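Local atomic coordinates of nucleoside-diphosphate-sugar epimerase (Pseudomonas aeruginosa, PDB entry 2X4G), a protein that probably acts on nucleotide-linked sugars with NAD(P) as cofactor, as a member of the NAD-dependent epimerase/dehydratase family. Residues 181-186 against 214-219; 241-246 against 317-323. All blocks are in the same frame, centred on the assembly; numbering follows the deposited sequence.

Contact 1 of 2, residues 181-186 against 214-219; sequences PGMVLG and RNVIDA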
loop_
_atom_site.group_PDB
_atom_site.type_symbol
_atom_site.label_atom_id
_atom_site.label_comp_id
_atom_site.label_asym_id
_atom_site.label_seq_id
_atom_site.Cartn_x
_atom_site.Cartn_y
_atom_site.Cartn_z
ATOM N N PRO A 181 -17.940 7.089 19.412
ATOM C CA PRO A 181 -18.909 7.515 18.416
ATOM C C PRO A 181 -18.860 6.648 17.167
ATOM O O PRO A 181 -17.853 6.003 16.912
ATOM C CB PRO A 181 -18.444 8.924 18.092
ATOM C CG PRO A 181 -16.999 8.873 18.253
ATOM C CD PRO A 181 -16.754 7.956 19.411
ATOM N N GLY A 182 -19.943 6.633 16.404
ATOM C CA GLY A 182 -19.927 6.070 15.065
ATOM C C GLY A 182 -19.124 6.964 14.135
ATOM O O GLY A 182 -18.466 7.910 14.582
ATOM N N MET A 183 -19.173 6.671 12.838
ATOM C CA MET A 183 -18.535 7.513 11.838
ATOM C C MET A 183 -19.109 8.940 11.956
ATOM O O MET A 183 -20.292 9.152 11.717
ATOM C CB MET A 183 -18.796 6.938 10.447
ATOM C CG MET A 183 -17.892 7.468 9.353
ATOM S SD MET A 183 -18.566 7.197 7.696
ATOM C CE MET A 183 -17.352 8.062 6.700
ATOM N N VAL A 184 -18.264 9.898 12.340
ATOM C CA VAL A 184 -18.667 11.287 12.581
ATOM C C VAL A 184 -18.681 12.114 11.293
ATOM O O VAL A 184 -17.683 12.204 10.599
ATOM C CB VAL A 184 -17.721 11.950 13.595
ATOM C CG1 VAL A 184 -18.125 13.392 13.861
ATOM C CG2 VAL A 184 -17.708 11.146 14.904
ATOM N N LEU A 185 -19.813 12.725 10.972
ATOM C CA LEU A 185 -19.939 13.525 9.745
ATOM C C LEU A 185 -20.564 14.871 10.094
ATOM O O LEU A 185 -21.515 14.912 10.891
ATOM C CB LEU A 185 -20.823 12.805 8.715
ATOM C CG LEU A 185 -20.224 11.615 7.964
ATOM C CD1 LEU A 185 -21.315 10.959 7.161
ATOM C CD2 LEU A 185 -19.080 12.042 7.052
ATOM N N GLY A 186 -20.041 15.952 9.510
ATOM C CA GLY A 186 -20.597 17.274 9.767
ATOM C C GLY A 186 -19.745 18.412 9.284
ATOM O O GLY A 186 -18.861 18.233 8.482
ATOM N N ARG A 214 -22.844 0.382 8.444
ATOM C CA ARG A 214 -22.140 1.449 9.145
ATOM C C ARG A 214 -23.081 2.311 9.951
ATOM O O ARG A 214 -24.211 2.516 9.546
ATOM C CB ARG A 214 -21.426 2.321 8.123
ATOM C CG ARG A 214 -20.400 3.236 8.743
ATOM C CD ARG A 214 -19.539 3.908 7.692
ATOM N NE ARG A 214 -18.642 2.958 7.044
ATOM C CZ ARG A 214 -17.515 2.493 7.581
ATOM N NH1 ARG A 214 -17.129 2.878 8.800
ATOM N NH2 ARG A 214 -16.778 1.621 6.897
ATOM N N ASN A 215 -22.610 2.810 11.088
ATOM C CA ASN A 215 -23.330 3.836 11.848
ATOM C C ASN A 215 -22.664 5.187 11.686
ATOM O O ASN A 215 -21.462 5.347 11.961
ATOM C CB ASN A 215 -23.420 3.513 13.331
ATOM C CG ASN A 215 -24.371 4.459 14.079
ATOM O OD1 ASN A 215 -23.936 5.447 14.662
ATOM N ND2 ASN A 215 -25.671 4.159 14.051
ATOM N N VAL A 216 -23.472 6.149 11.241
ATOM C CA VAL A 216 -23.050 7.513 10.987
ATOM C C VAL A 216 -23.671 8.421 12.041
ATOM O O VAL A 216 -24.815 8.205 12.431
ATOM C CB VAL A 216 -23.507 7.935 9.587
ATOM C CG1 VAL A 216 -23.471 9.452 9.415
ATOM C CG2 VAL A 216 -22.631 7.274 8.569
ATOM N N ILE A 217 -22.920 9.418 12.508
ATOM C CA ILE A 217 -23.406 10.344 13.535
ATOM C C ILE A 217 -23.033 11.780 13.210
ATOM O O ILE A 217 -21.963 12.066 12.672
ATOM C CB ILE A 217 -22.908 10.003 14.975
ATOM C CG1 ILE A 217 -23.711 10.822 16.009
ATOM C CG2 ILE A 217 -21.414 10.240 15.106
ATOM C CD1 ILE A 217 -23.133 10.902 17.358
ATOM N N ASP A 218 -23.961 12.675 13.527
ATOM C CA ASP A 218 -23.822 14.085 13.253
ATOM C C ASP A 218 -22.727 14.646 14.194
ATOM O O ASP A 218 -22.658 14.295 15.367
ATOM C CB ASP A 218 -25.204 14.731 13.438
ATOM C CG ASP A 218 -25.202 16.254 13.327
ATOM O OD1 ASP A 218 -25.498 16.751 12.222
ATOM O OD2 ASP A 218 -24.965 16.958 14.347
ATOM N N ALA A 219 -21.850 15.480 13.660
ATOM C CA ALA A 219 -20.720 15.949 14.420
ATOM C C ALA A 219 -21.171 16.747 15.640
ATOM O O ALA A 219 -20.672 16.527 16.749
ATOM C CB ALA A 219 -19.809 16.784 13.550
#

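Contact 2 of 2, residues 241-246 against 317-323; sequences LTGHNL and FFSTTAL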
loop_
_atom_site.group_PDB
_atom_site.type_symbol
_atom_site.label_atom_id
_atom_site.label_comp_id
_atom_site.label_asym_id
_atom_site.label_seq_id
_atom_site.Cartn_x
_atom_site.Cartn_y
_atom_site.Cartn_z
ATOM N N LEU A 241 -22.069 6.242 20.908
ATOM C CA LEU A 241 -22.747 7.479 20.594
ATOM C C LEU A 241 -23.100 7.354 19.119
ATOM O O LEU A 241 -22.245 7.478 18.280
ATOM C CB LEU A 241 -21.828 8.673 20.893
ATOM C CG LEU A 241 -21.291 8.753 22.342
ATOM C CD1 LEU A 241 -20.301 9.883 22.515
ATOM C CD2 LEU A 241 -22.431 8.893 23.365
ATOM N N THR A 242 -24.373 7.077 18.835
ATOM C CA THR A 242 -24.809 6.593 17.531
ATOM C C THR A 242 -25.796 7.533 16.905
ATOM O O THR A 242 -26.432 8.318 17.596
ATOM C CB THR A 242 -25.511 5.235 17.655
ATOM O OG1 THR A 242 -26.703 5.382 18.425
ATOM C CG2 THR A 242 -24.632 4.234 18.353
ATOM N N GLY A 243 -25.938 7.419 15.588
ATOM C CA GLY A 243 -26.769 8.312 14.786
ATOM C C GLY A 243 -27.728 7.490 13.972
ATOM O O GLY A 243 -28.828 7.197 14.437
ATOM N N HIS A 244 -27.312 7.104 12.766
ATOM C CA HIS A 244 -28.146 6.288 11.868
ATOM C C HIS A 244 -27.388 5.051 11.431
ATOM O O HIS A 244 -26.226 5.152 11.014
ATOM C CB HIS A 244 -28.556 7.081 10.633
ATOM C CG HIS A 244 -29.294 8.342 10.954
ATOM N ND1 HIS A 244 -28.734 9.593 10.792
ATOM C CD2 HIS A 244 -30.528 8.544 11.472
ATOM C CE1 HIS A 244 -29.600 10.511 11.179
ATOM N NE2 HIS A 244 -30.696 9.901 11.597
ATOM N N ASN A 245 -28.033 3.888 11.543
ATOM C CA ASN A 245 -27.509 2.674 10.937
ATOM C C ASN A 245 -27.856 2.672 9.461
ATOM O O ASN A 245 -28.976 2.931 9.082
ATOM C CB ASN A 245 -28.065 1.447 11.620
ATOM C CG ASN A 245 -27.558 1.301 13.016
ATOM O OD1 ASN A 245 -26.380 1.447 13.289
ATOM N ND2 ASN A 245 -28.438 1.015 13.902
ATOM N N LEU A 246 -26.870 2.386 8.633
ATOM C CA LEU A 246 -26.920 2.757 7.240
ATOM C C LEU A 246 -26.177 1.752 6.387
ATOM O O LEU A 246 -25.046 1.404 6.693
ATOM C CB LEU A 246 -26.207 4.105 7.113
ATOM C CG LEU A 246 -26.871 5.208 6.319
ATOM C CD1 LEU A 246 -28.349 5.289 6.653
ATOM C CD2 LEU A 246 -26.182 6.485 6.666
ATOM N N PHE A 317 -28.593 10.529 26.270
ATOM C CA PHE A 317 -28.177 10.900 24.926
ATOM C C PHE A 317 -28.822 10.110 23.804
ATOM O O PHE A 317 -28.892 8.890 23.833
ATOM C CB PHE A 317 -26.677 10.790 24.739
ATOM C CG PHE A 317 -26.263 11.008 23.324
ATOM C CD1 PHE A 317 -26.143 9.939 22.452
ATOM C CD2 PHE A 317 -26.075 12.293 22.840
ATOM C CE1 PHE A 317 -25.798 10.143 21.139
ATOM C CE2 PHE A 317 -25.731 12.503 21.522
ATOM C CZ PHE A 317 -25.604 11.426 20.666
ATOM N N PHE A 318 -29.234 10.832 22.774
ATOM C CA PHE A 318 -29.617 10.204 21.524
ATOM C C PHE A 318 -29.763 11.276 20.444
ATOM O O PHE A 318 -30.013 12.430 20.749
ATOM C CB PHE A 318 -30.922 9.390 21.695
ATOM C CG PHE A 318 -32.112 10.207 22.111
ATOM C CD1 PHE A 318 -32.901 10.834 21.164
ATOM C CD2 PHE A 318 -32.454 10.328 23.436
ATOM C CE1 PHE A 318 -33.988 11.572 21.530
ATOM C CE2 PHE A 318 -33.561 11.071 23.811
ATOM C CZ PHE A 318 -34.320 11.694 22.854
ATOM N N SER A 319 -29.650 10.865 19.189
ATOM C CA SER A 319 -29.697 11.778 18.058
ATOM C C SER A 319 -31.116 12.191 17.757
ATOM O O SER A 319 -32.046 11.397 17.911
ATOM C CB SER A 319 -29.104 11.109 16.817
ATOM O OG SER A 319 -29.036 12.000 15.710
ATOM N N THR A 320 -31.264 13.452 17.350
ATOM C CA THR A 320 -32.544 13.994 16.906
ATOM C C THR A 320 -32.466 14.621 15.507
ATOM O O THR A 320 -33.479 15.028 14.965
ATOM C CB THR A 320 -33.131 15.011 17.957
ATOM O OG1 THR A 320 -32.146 15.957 18.366
ATOM C CG2 THR A 320 -33.574 14.294 19.191
ATOM N N THR A 321 -31.274 14.644 14.911
ATOM C CA THR A 321 -31.012 15.342 13.642
ATOM C C THR A 321 -31.258 14.424 12.443
ATOM O O THR A 321 -30.790 13.307 12.416
ATOM C CB THR A 321 -29.542 15.894 13.600
ATOM O OG1 THR A 321 -29.282 16.634 14.798
ATOM C CG2 THR A 321 -29.296 16.804 12.421
ATOM N N ALA A 322 -32.015 14.899 11.458
ATOM C CA ALA A 322 -32.193 14.163 10.207
ATOM C C ALA A 322 -30.836 14.018 9.555
ATOM O O ALA A 322 -30.040 14.952 9.598
ATOM C CB ALA A 322 -33.130 14.897 9.280
ATOM N N LEU A 323 -30.583 12.847 8.970
ATOM C CA LEU A 323 -29.336 12.572 8.243
ATOM C C LEU A 323 -29.067 13.518 7.103
ATOM O O LEU A 323 -27.932 13.784 6.811
ATOM C CB LEU A 323 -29.355 11.165 7.643
ATOM C CG LEU A 323 -28.067 10.716 6.944
ATOM C CD1 LEU A 323 -26.850 10.879 7.876
ATOM C CD2 LEU A 323 -28.233 9.276 6.494
#

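Contact 1 of 2, residues 181-186 against 214-219
Met183 and Leu185 join residues 215-219 through a ladder of four backbone hydrogen bonds that shows how two parallel strands mesh. Met183 N donates to Asn215 O and Met183 O accepts from Ile217 N; Leu185 N then binds Ile217 O, and Leu185 O receives Ala219 N. All four N-to-O separations are 2.8 Å, but the geometry varies: the Leu185 N bond is the straightest, at 167° about its hydrogen, whereas Ala219 N lies above the carbonyl plane of Leu185, where the chain turns into helix 219-232. Weaker CA-H...O contacts share these carbonyls, as where Val184 CA meets Ile217 O at 3.4 Å.

Apolar contacts cover both faces of the pair. On one, Val184 and Ile217 lie side by side, CG2 to CG2 at 3.8 Å. The other Val184 branch, anti to the backbone N (chi1 -180°), packs on Ala219, Val184 CG1 lying 3.7 Å from Ala219 CA. On the other face Leu185 CD1 leans on Val216 CG1 at 3.5 Å, and the extended Met183 chain brings SD to within 3.4 Å of Arg214 CD.

Polar ends are held from outside: Arg214 NH1 by Tyr128 OH, and Asn215 by Asn245 and Gly243. Asp218 is the N-cap of helix 219-232, its OD2 accepting Glu221 N while OD1 meets Thr326 and Arg329.

Parallel pairing of this kind, with the second strand running straight into a capped helix, is in keeping with the Rossmann-like epimerase fold, whose central sheet it extends.

Contact 2 of 2, residues 241-246 against 317-323
His244 and Leu323 carry one end of this contact, their side chains sliding past each other in opposite directions. The imidazole leaves the strand with CG anti to the carbonyl carbon (chi1 -57°), which, with chi2 at 108°, lays ND1 against the Leu323 side chain, 3.6 Å from Leu323 CB. The neighbouring corner of the ring, CE1, reaches the backbone: Thr321 O lies at the ring edge, in its plane, 3.3 Å from His244 CE1. Leu323 N approaches the same carbon obliquely. No hydrogen bond crosses between 241-246 and 317-323; the two meet by van der Waals packing, with this one carbonyl at the imidazole edge.

Leu323 itself holds CG anti to the backbone N (chi1 -176°) and presents two methyls to two partners. CD1 stays near His244 ND1, while CD2 meets Leu246 CD2 tip to tip at 3.5 Å. Leu323 is the first residue of helix 323-336, with Ala322 in the N-cap position, and thus a C-terminal helix starts against strand 238-247 of the central sheet of this Rossmann-like fold. Val216, on the neighbouring antiparallel strand 213-218, also touches Leu323.

At the other end, Phe317 crosses Leu241 at about a right angle, Leu241 CD2 lying 4.0 Å from Phe317 CD1 and oblique to the ring. Thr242 O comes to the ring edge, 4.0 Å from Phe317 CE1. Met228 and Leu226 of helix 219-232 pack on Phe317 and Leu241 respectively.

Between these ends Ser319 lays CB against Thr242 O, at 3.9 Å, and near Gly243 CA. Its OG hydrogen-bonds to Glu221 OE2, an oxygen near the start of helix 219-232 that also accepts Thr320 N and Thr321 N.

How the contacts relate
Contact 1 closes before contact 2 opens along the chain, yet their centres lie about 8 Å apart. They meet in the mixed central sheet, where strand 238-247 pairs parallel with 176-185 and antiparallel with 213-218. Direct links bind them: Val216 O probably accepts a hydrogen bond from His244 N, at 2.7 Å, and Arg214 O one from Leu246 N. Contact 1 thus supplies the strand pairing, and contact 2 sets the loop before helix 323-336 against strand 238-247. Helix 219-232, beginning where contact 1 ends, borders both, so the C-terminal part of the chain is tied back to the central sheet.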